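Local structure of AlkZ (Streptomyces sahachiroi, 5UUJ) at residues Trp45-Glu49 with Arg61-Asn65; Arg25-Ala30 with Val52-Ala58; Leu97-Thr101 with Leu231-Thr236; Ile224-Asp228 with Leu241-Phe245. The protein belongs to the AlkZ-like family of DNA glycosylases, in the helix-turn-helix clan, and has a mainly helical fold with some beta structure. One frame throughout, in Å; residues are numbered along the deposited sequence.

The four contacts form two pairs on well-separated parts of the chain. Interactions 1 and 2 share helix 45-53, their centres about 12 Å apart; they touch where Val64 packs on Val52 and Arg61 on Ala53. Interactions 3 and 4 share helix 224-232, with centres about 11 Å apart, and are joined through Asp228, whose OD1 lies 2.7 Å from Thr236 OG1. Between the pairs the centres are about 27 to 32 Å apart, and even the nearest atoms, those of interactions 2 and 4, remain about 15 Å from each other. Interaction 4 joins helices 224-232 and 238-248, probably a helix-turn-helix, while interaction 3 sets the end of helix 224-232 and the following turn against helix 91-100.

Interaction 1. Residues Trp45-Glu49 with Arg61-Asn65; sequences WSVAE and RESVN
Residues 45-49 form the first turn of helix 45-53, closed by Glu49 N to Trp45 O at 3.0 Å; residues 61-65 cover the beginning of helix 62-69. The backbones come closest at Glu49 and Arg61, with CA atoms 5.3 Å apart. Glu49 (m, t) points across the gap and sets OE2 2.7 Å from Arg61 NH2 in a salt bridge. Arg61 (p, t, m) curls back along the partner helix, so that Glu49 CB covers one face of its guanidinium while NH2 also makes a weak hydrogen bond of 3.3 Å to Ser46 O. Its NH1 reaches Ala364 O. A water joins three side chains, accepting from Arg61 NE at 3.1 Å and donating to Glu49 OE1 at 3.0 Å and Glu62 OE2 at 2.5 Å. At the other end, Trp45 in the t rotamer donates from NE1 to Asn65 OD1 at 2.9 Å, and Asn65 ND2 (m rotamer) donates to Glu62 OE1 at 3.2 Å. Apolar packing lies beside this network: Trp45 CH2 touches Val64 CG1 at 3.5 Å, and Val64 CG2 sits 4.0 Å from Glu49 CA. Trp45 and Val64 also rest on Leu85 of strand 83-86, and Lys75 makes a cation-pi contact with the indole. Helix 30-36, strand 40-41, helices 45-53 and 62-69 and strands 74-77 and 83-86 follow in winged-helix order, consistent with the helix-turn-helix clan; the contact joins the second and third helices.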
# COMPACT_ATOMS: atom_id res chain seq x y z
N TRP A 45 -6.61 1.59 -10.51
CA TRP A 45 -6.68 3.01 -10.15
C TRP A 45 -8.00 3.37 -9.48
O TRP A 45 -8.01 4.11 -8.49
CB TRP A 45 -6.47 3.89 -11.38
CG TRP A 45 -6.41 5.33 -11.03
CD1 TRP A 45 -7.29 6.30 -11.41
CD2 TRP A 45 -5.43 5.97 -10.22
NE1 TRP A 45 -6.91 7.51 -10.88
CE2 TRP A 45 -5.77 7.34 -10.15
CE3 TRP A 45 -4.28 5.53 -9.54
CZ2 TRP A 45 -5.02 8.26 -9.43
CZ3 TRP A 45 -3.54 6.45 -8.83
CH2 TRP A 45 -3.90 7.80 -8.78
N SER A 46 -9.11 2.86 -10.02
CA SER A 46 -10.43 3.18 -9.49
C SER A 46 -10.54 2.76 -8.03
O SER A 46 -11.25 3.40 -7.24
CB SER A 46 -11.52 2.51 -10.32
OG SER A 46 -11.35 1.10 -10.36
N VAL A 47 -9.84 1.69 -7.67
CA VAL A 47 -9.85 1.19 -6.30
C VAL A 47 -9.04 2.11 -5.37
O VAL A 47 -9.42 2.33 -4.22
CB VAL A 47 -9.30 -0.25 -6.25
CG1 VAL A 47 -9.04 -0.69 -4.82
CG2 VAL A 47 -10.28 -1.20 -6.93
N ALA A 48 -7.93 2.64 -5.87
CA ALA A 48 -7.11 3.56 -5.09
C ALA A 48 -7.86 4.85 -4.80
O ALA A 48 -7.78 5.39 -3.69
CB ALA A 48 -5.81 3.86 -5.81
N GLU A 49 -8.59 5.34 -5.80
CA GLU A 49 -9.41 6.54 -5.64
C GLU A 49 -10.46 6.34 -4.55
O GLU A 49 -10.67 7.21 -3.71
CB GLU A 49 -10.11 6.89 -6.95
CG GLU A 49 -9.17 7.29 -8.08
CD GLU A 49 -9.92 7.51 -9.38
OE1 GLU A 49 -9.73 8.58 -10.00
OE2 GLU A 49 -10.70 6.62 -9.78
N ARG A 61 -13.33 11.85 -4.48
CA ARG A 61 -12.48 10.88 -5.16
C ARG A 61 -11.55 11.53 -6.18
O ARG A 61 -10.50 10.99 -6.50
CB ARG A 61 -13.33 9.79 -5.84
CG ARG A 61 -14.09 10.22 -7.09
CD ARG A 61 -14.85 9.05 -7.72
NE ARG A 61 -13.97 8.03 -8.31
CZ ARG A 61 -13.85 6.77 -7.89
NH1 ARG A 61 -14.56 6.30 -6.87
NH2 ARG A 61 -13.02 5.94 -8.51
N GLU A 62 -11.92 12.71 -6.67
CA GLU A 62 -11.08 13.41 -7.63
C GLU A 62 -9.86 14.05 -6.96
O GLU A 62 -8.94 14.50 -7.64
CB GLU A 62 -11.88 14.49 -8.38
CG GLU A 62 -12.89 13.93 -9.38
CD GLU A 62 -12.25 13.01 -10.42
OE1 GLU A 62 -11.17 13.34 -10.94
OE2 GLU A 62 -12.85 11.95 -10.71
N SER A 63 -9.85 14.07 -5.63
CA SER A 63 -8.73 14.66 -4.90
C SER A 63 -7.43 13.92 -5.23
O SER A 63 -6.35 14.51 -5.25
CB SER A 63 -8.98 14.64 -3.39
OG SER A 63 -9.06 13.33 -2.87
N VAL A 64 -7.54 12.62 -5.51
CA VAL A 64 -6.36 11.83 -5.86
C VAL A 64 -5.80 12.28 -7.20
O VAL A 64 -4.61 12.59 -7.30
CB VAL A 64 -6.69 10.32 -5.91
CG1 VAL A 64 -5.43 9.50 -6.15
CG2 VAL A 64 -7.37 9.88 -4.63
N ASN A 65 -6.64 12.31 -8.22
CA ASN A 65 -6.23 12.78 -9.54
C ASN A 65 -5.66 14.20 -9.52
O ASN A 65 -4.69 14.49 -10.22
CB ASN A 65 -7.40 12.72 -10.53
CG ASN A 65 -7.72 11.31 -10.99
OD1 ASN A 65 -6.86 10.43 -10.99
ND2 ASN A 65 -8.97 11.08 -11.38
O HOH W 1 -12.49 9.43 -10.65

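Interaction 2. Residues Arg25-Ala30 with Val52-Ala58; sequences RTQPSA and VALRQAA
Gln27 (t, p) lays its amide along the backbone of Ala58 in a bidentate pair: OE1 accepts from Ala58 N at 2.8 Å and NE2 donates to Ala58 O at 2.9 Å. It joins the irregular loop leading into helix 30-36 to the chain after the type I turn Ala53-Gln56 at the C-terminal end of helix 45-53; both probably belong to a winged-helix unit. The segments run in opposite directions, pairing Arg25 with Ala57 (CA atoms 5.1 Å apart), Gln27 with Gln56 (4.7 Å) and Ala30 with Val52 (6.2 Å). The main chains meet through Ala57 N to Thr26 O, 2.8 Å. Arg25, in a salt bridge with Glu357, reaches Ala57 O from NH1 through a water, and a second water links Thr26 N to Arg55 O. Toward helix 30-36, N-capped by Ser29, Ala30 CB packs on Val52 CG1 at 3.9 Å. Gln56 (m, t) takes a hydrogen bond from Asp60 N on OE1, while its NE2 donates to Pro28 O at 3.0 Å.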
# COMPACT_ATOMS: atom_id res chain seq x y z
N ARG A 25 -14.75 10.50 11.52
CA ARG A 25 -14.59 10.98 10.15
C ARG A 25 -14.07 12.41 10.11
O ARG A 25 -14.59 13.31 10.77
CB ARG A 25 -15.93 10.89 9.40
CG ARG A 25 -16.21 9.51 8.83
CD ARG A 25 -17.48 8.91 9.37
NE ARG A 25 -17.67 7.53 8.92
CZ ARG A 25 -18.24 7.18 7.78
NH1 ARG A 25 -18.71 8.10 6.94
NH2 ARG A 25 -18.35 5.90 7.47
N THR A 26 -13.01 12.61 9.32
CA THR A 26 -12.46 13.94 9.07
C THR A 26 -12.29 14.12 7.57
O THR A 26 -12.69 13.27 6.79
CB THR A 26 -11.10 14.13 9.78
OG1 THR A 26 -10.20 13.09 9.38
CG2 THR A 26 -11.27 14.10 11.28
N GLN A 27 -11.68 15.24 7.18
CA GLN A 27 -11.49 15.55 5.76
C GLN A 27 -10.02 15.72 5.42
O GLN A 27 -9.57 16.81 5.06
CB GLN A 27 -12.27 16.81 5.39
CG GLN A 27 -12.43 17.01 3.89
CD GLN A 27 -13.40 16.01 3.27
OE1 GLN A 27 -14.23 15.42 3.96
NE2 GLN A 27 -13.29 15.83 1.96
N PRO A 28 -9.25 14.63 5.52
CA PRO A 28 -7.84 14.70 5.12
C PRO A 28 -7.69 14.83 3.61
O PRO A 28 -8.54 14.36 2.86
CB PRO A 28 -7.28 13.36 5.62
CG PRO A 28 -8.44 12.44 5.59
CD PRO A 28 -9.64 13.28 5.95
N SER A 29 -6.61 15.46 3.18
CA SER A 29 -6.27 15.51 1.76
C SER A 29 -5.86 14.11 1.30
O SER A 29 -5.62 13.22 2.13
CB SER A 29 -5.15 16.50 1.50
OG SER A 29 -3.93 16.04 2.05
N ALA A 30 -5.78 13.91 -0.01
CA ALA A 30 -5.33 12.63 -0.54
C ALA A 30 -3.90 12.34 -0.08
O ALA A 30 -3.55 11.20 0.20
CB ALA A 30 -5.42 12.61 -2.06
N VAL A 52 -9.20 6.27 -0.78
CA VAL A 52 -8.94 7.61 -0.26
C VAL A 52 -10.26 8.32 0.02
O VAL A 52 -10.45 8.91 1.09
CB VAL A 52 -8.08 8.44 -1.24
CG1 VAL A 52 -7.94 9.88 -0.77
CG2 VAL A 52 -6.71 7.80 -1.40
N ALA A 53 -11.19 8.24 -0.93
CA ALA A 53 -12.46 8.96 -0.83
C ALA A 53 -13.29 8.48 0.35
O ALA A 53 -13.97 9.28 1.00
CB ALA A 53 -13.25 8.81 -2.12
N LEU A 54 -13.25 7.18 0.63
CA LEU A 54 -14.01 6.62 1.74
C LEU A 54 -13.47 7.12 3.08
O LEU A 54 -14.16 7.07 4.09
CB LEU A 54 -13.98 5.09 1.70
CG LEU A 54 -14.78 4.41 0.59
CD1 LEU A 54 -14.47 2.93 0.55
CD2 LEU A 54 -16.27 4.64 0.77
N ARG A 55 -12.23 7.61 3.08
CA ARG A 55 -11.60 8.11 4.31
C ARG A 55 -11.79 9.62 4.46
O ARG A 55 -11.09 10.27 5.24
CB ARG A 55 -10.12 7.74 4.31
CG ARG A 55 -9.90 6.27 4.64
CD ARG A 55 -8.45 5.88 4.51
NE ARG A 55 -8.18 4.61 5.19
CZ ARG A 55 -8.44 3.42 4.67
NH1 ARG A 55 -8.99 3.30 3.47
NH2 ARG A 55 -8.15 2.32 5.37
N GLN A 56 -12.75 10.16 3.72
CA GLN A 56 -13.11 11.58 3.80
C GLN A 56 -14.58 11.72 4.16
O GLN A 56 -15.44 11.12 3.53
CB GLN A 56 -12.81 12.27 2.47
CG GLN A 56 -11.34 12.30 2.11
CD GLN A 56 -11.09 12.66 0.66
OE1 GLN A 56 -11.90 12.35 -0.22
NE2 GLN A 56 -9.97 13.32 0.39
N ALA A 57 -14.86 12.53 5.18
CA ALA A 57 -16.22 12.75 5.67
C ALA A 57 -17.14 13.15 4.52
O ALA A 57 -18.28 12.71 4.45
CB ALA A 57 -16.23 13.80 6.76
N ALA A 58 -16.62 14.00 3.65
CA ALA A 58 -17.28 14.34 2.40
C ALA A 58 -16.44 13.78 1.25
O ALA A 58 -15.52 14.45 0.78
CB ALA A 58 -17.44 15.85 2.26
O HOH W 2 -19.26 11.00 6.51
O HOH W 3 -12.39 10.46 7.68

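Interaction 3. Residues Leu97-Thr101 with Leu231-Thr236; sequences LMANT and LSLNST
A selenium atom approaches a main-chain carbonyl here: SE of Met98, modelled as selenomethionine, lies 3.2 Å from Leu231 O and 3.7 Å from Leu231 CD1. Its m, m, m side chain folds from the last turn of helix 91-100 toward the end of helix 224-232, bringing CE to 4.1 Å from Ser232 CB. The backbones stay apart at this point (Met98 and Ser232 CA atoms 7.2 Å) and close to 5.5 Å between the CA atoms of Thr101 and Thr236. Leu231 (t, p) also meets Leu97, CD2 to CD2 at 4.0 Å, while Thr101 CG2 packs 3.9 Å from Ser232 CB. One water bridges the polar margin, donating to Leu97 O at 2.8 Å and Thr236 OG1 at 2.9 Å and accepting from Asn100 ND2 at 3.1 Å. Phi is positive at Leu233 and Asn234, and the chain turns back through an ST motif in which Ser235 N donates to Ser232 OG at 3.0 Å; Ser235 OG in turn donates to Ser232 O at 2.6 Å. Asp228 OD1 holds both Ser232 OG and Thr236 OG1. Trp171 of helix 162-172 borders the Met98 side. Segment 231-236 holds the end of helix 224-232 and most of the turn before helix 238-248, consistent with a helix-turn-helix, packed against a helix from far earlier in the chain.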
# COMPACT_ATOMS: atom_id res chain seq x y z
N LEU A 97 14.45 0.53 1.58
CA LEU A 97 14.27 -0.75 2.23
C LEU A 97 13.93 -1.85 1.23
O LEU A 97 14.29 -3.01 1.42
CB LEU A 97 13.19 -0.66 3.31
CG LEU A 97 13.68 -0.71 4.75
CD1 LEU A 97 14.70 0.38 5.03
CD2 LEU A 97 12.52 -0.61 5.72
N MSE A 98 13.24 -1.48 0.15
CA MSE A 98 12.92 -2.44 -0.90
C MSE A 98 14.18 -2.82 -1.68
O MSE A 98 14.39 -3.99 -2.00
CB MSE A 98 11.86 -1.89 -1.86
CG MSE A 98 10.51 -1.58 -1.22
SE MSE A 98 9.80 -3.04 -0.13
CE MSE A 98 9.91 -4.49 -1.44
N ALA A 99 15.01 -1.83 -1.99
CA ALA A 99 16.27 -2.09 -2.67
C ALA A 99 17.17 -2.99 -1.82
O ALA A 99 17.92 -3.81 -2.35
CB ALA A 99 16.98 -0.78 -2.99
N ASN A 100 17.06 -2.85 -0.51
CA ASN A 100 17.87 -3.63 0.42
C ASN A 100 17.58 -5.13 0.34
O ASN A 100 18.42 -5.94 0.70
CB ASN A 100 17.66 -3.12 1.85
CG ASN A 100 18.46 -3.91 2.88
OD1 ASN A 100 19.68 -3.81 2.93
ND2 ASN A 100 17.77 -4.68 3.71
N THR A 101 16.39 -5.50 -0.13
CA THR A 101 16.03 -6.91 -0.22
C THR A 101 16.85 -7.62 -1.29
O THR A 101 17.04 -8.83 -1.23
CB THR A 101 14.53 -7.11 -0.55
OG1 THR A 101 14.25 -6.65 -1.88
CG2 THR A 101 13.66 -6.37 0.45
N LEU A 231 6.04 -5.48 4.16
CA LEU A 231 7.11 -4.82 3.42
C LEU A 231 7.52 -5.58 2.17
O LEU A 231 7.58 -5.01 1.08
CB LEU A 231 8.33 -4.62 4.32
CG LEU A 231 9.51 -3.86 3.69
CD1 LEU A 231 9.17 -2.39 3.50
CD2 LEU A 231 10.76 -4.02 4.54
N SER A 232 7.80 -6.88 2.32
CA SER A 232 8.48 -7.62 1.26
C SER A 232 8.15 -9.11 1.22
O SER A 232 8.92 -9.89 0.66
CB SER A 232 9.99 -7.45 1.43
OG SER A 232 10.43 -8.12 2.60
N LEU A 233 7.03 -9.50 1.80
CA LEU A 233 6.68 -10.92 1.94
C LEU A 233 7.83 -11.67 2.61
O LEU A 233 8.25 -12.74 2.16
CB LEU A 233 6.36 -11.54 0.58
CG LEU A 233 5.18 -10.92 -0.19
CD1 LEU A 233 4.99 -11.62 -1.53
CD2 LEU A 233 3.89 -11.00 0.63
N ASN A 234 8.35 -11.08 3.69
CA ASN A 234 9.40 -11.69 4.51
C ASN A 234 10.68 -11.99 3.74
O ASN A 234 11.23 -13.09 3.83
CB ASN A 234 8.87 -12.97 5.16
CG ASN A 234 7.76 -12.69 6.16
OD1 ASN A 234 8.02 -12.23 7.28
ND2 ASN A 234 6.52 -12.95 5.77
N SER A 235 11.18 -10.99 3.00
CA SER A 235 12.39 -11.15 2.20
C SER A 235 13.62 -10.53 2.87
O SER A 235 14.74 -10.73 2.42
CB SER A 235 12.19 -10.53 0.82
OG SER A 235 11.12 -11.15 0.13
N THR A 236 13.40 -9.78 3.95
CA THR A 236 14.51 -9.10 4.63
C THR A 236 15.25 -10.04 5.57
O THR A 236 14.66 -10.91 6.20
CB THR A 236 14.01 -7.87 5.43
OG1 THR A 236 13.25 -7.01 4.57
CG2 THR A 236 15.18 -7.09 6.02
O HOH W 4 14.69 -4.61 3.69

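Interaction 4. Residues Ile224-Asp228 with Leu241-Phe245; sequences IETFD and LRKWF
This is hydrophobic helix-helix packing between the start of helix 224-232 and the middle of helix 238-248, probably the helix-turn-helix of a winged-helix unit. The two short segments cross steeply, at 107°, with axes 11.2 Å apart at closest approach; the nearest CA atoms are those of Ile224 and Leu241, at 7.1 Å. Ile224 (m, t) fits between two residues one turn apart: CG2 meets Leu241 CB at 3.7 Å, and CG1 makes a CH-pi contact 3.7 Å from the Phe245 ring centroid. Phe245 (m) in turn points its edge at the face of Phe227 (t), a T-shaped stack with centroids 5.6 Å apart and planes at 73°. Leu241 CD2 touches Phe227 CD2 at 4.3 Å, while Leu241 CD1 lies 3.5 Å from Asp228 OD2; the other oxygen, OD1, is hydrogen-bonded to Thr236 OG1 in the turn. Helix 204-219 completes the core, with Tyr215 stacked edge-to-face on Phe227 and Ile212 against Phe245; the strands 252-257 and 260-265 follow directly in sequence, as in a winged helix.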
# COMPACT_ATOMS: atom_id res chain seq x y z
N ILE A 224 7.57 -8.26 14.26
CA ILE A 224 8.58 -8.10 13.22
C ILE A 224 8.18 -8.87 11.97
O ILE A 224 8.34 -8.38 10.85
CB ILE A 224 9.96 -8.58 13.72
CG1 ILE A 224 10.48 -7.61 14.78
CG2 ILE A 224 10.96 -8.70 12.56
CD1 ILE A 224 11.75 -8.05 15.46
N GLU A 225 7.65 -10.08 12.16
CA GLU A 225 7.24 -10.92 11.05
C GLU A 225 6.14 -10.26 10.22
O GLU A 225 6.18 -10.26 8.99
CB GLU A 225 6.75 -12.28 11.56
CG GLU A 225 6.24 -13.21 10.46
CD GLU A 225 5.90 -14.60 10.97
OE1 GLU A 225 5.98 -14.83 12.20
OE2 GLU A 225 5.55 -15.47 10.14
N THR A 226 5.17 -9.69 10.92
CA THR A 226 4.05 -9.02 10.27
C THR A 226 4.52 -7.81 9.48
O THR A 226 4.04 -7.55 8.38
CB THR A 226 3.00 -8.59 11.32
OG1 THR A 226 2.43 -9.76 11.92
CG2 THR A 226 1.89 -7.76 10.68
N PHE A 227 5.48 -7.08 10.04
CA PHE A 227 6.04 -5.91 9.37
C PHE A 227 6.71 -6.28 8.05
O PHE A 227 6.45 -5.66 7.02
CB PHE A 227 7.05 -5.20 10.27
CG PHE A 227 7.87 -4.18 9.56
CD1 PHE A 227 7.35 -2.93 9.26
CD2 PHE A 227 9.17 -4.46 9.17
CE1 PHE A 227 8.10 -1.98 8.60
CE2 PHE A 227 9.94 -3.51 8.51
CZ PHE A 227 9.40 -2.27 8.23
N ASP A 228 7.56 -7.30 8.08
CA ASP A 228 8.34 -7.67 6.90
C ASP A 228 7.46 -8.41 5.89
O ASP A 228 7.79 -8.46 4.70
CB ASP A 228 9.54 -8.53 7.30
CG ASP A 228 10.60 -8.61 6.21
OD1 ASP A 228 10.77 -7.62 5.46
OD2 ASP A 228 11.26 -9.66 6.09
N LEU A 241 16.51 -7.27 10.66
CA LEU A 241 15.25 -6.82 11.24
C LEU A 241 15.33 -6.70 12.76
O LEU A 241 14.79 -5.76 13.35
CB LEU A 241 14.12 -7.78 10.88
CG LEU A 241 13.69 -7.78 9.42
CD1 LEU A 241 12.88 -9.03 9.11
CD2 LEU A 241 12.89 -6.53 9.11
N ARG A 242 16.00 -7.66 13.39
CA ARG A 242 16.15 -7.67 14.83
C ARG A 242 16.90 -6.42 15.30
O ARG A 242 16.53 -5.80 16.29
CB ARG A 242 16.88 -8.93 15.29
CG ARG A 242 17.16 -8.99 16.78
CD ARG A 242 17.97 -10.23 17.14
NE ARG A 242 17.14 -11.43 17.18
CZ ARG A 242 17.59 -12.63 17.53
NH1 ARG A 242 18.87 -12.81 17.85
NH2 ARG A 242 16.76 -13.67 17.55
N LYS A 243 17.96 -6.07 14.58
CA LYS A 243 18.75 -4.89 14.91
C LYS A 243 17.94 -3.61 14.72
O LYS A 243 17.99 -2.71 15.56
CB LYS A 243 20.02 -4.84 14.07
CG LYS A 243 21.06 -3.86 14.59
CD LYS A 243 21.49 -2.85 13.54
CE LYS A 243 22.23 -3.50 12.38
NZ LYS A 243 22.61 -2.50 11.34
N TRP A 244 17.20 -3.53 13.62
CA TRP A 244 16.39 -2.35 13.32
C TRP A 244 15.42 -2.05 14.44
O TRP A 244 15.34 -0.91 14.92
CB TRP A 244 15.62 -2.55 12.01
CG TRP A 244 16.45 -2.45 10.78
CD1 TRP A 244 17.74 -2.00 10.69
CD2 TRP A 244 16.06 -2.81 9.46
NE1 TRP A 244 18.17 -2.06 9.39
CE2 TRP A 244 17.16 -2.55 8.61
CE3 TRP A 244 14.89 -3.33 8.90
CZ2 TRP A 244 17.12 -2.80 7.24
CZ3 TRP A 244 14.85 -3.57 7.54
CH2 TRP A 244 15.96 -3.31 6.72
N PHE A 245 14.67 -3.06 14.87
CA PHE A 245 13.71 -2.90 15.95
C PHE A 245 14.40 -2.70 17.29
O PHE A 245 13.96 -1.90 18.11
CB PHE A 245 12.77 -4.10 16.01
CG PHE A 245 11.65 -4.05 15.02
CD1 PHE A 245 11.89 -4.23 13.67
CD2 PHE A 245 10.35 -3.81 15.43
CE1 PHE A 245 10.86 -4.17 12.75
CE2 PHE A 245 9.31 -3.75 14.51
CZ PHE A 245 9.57 -3.93 13.17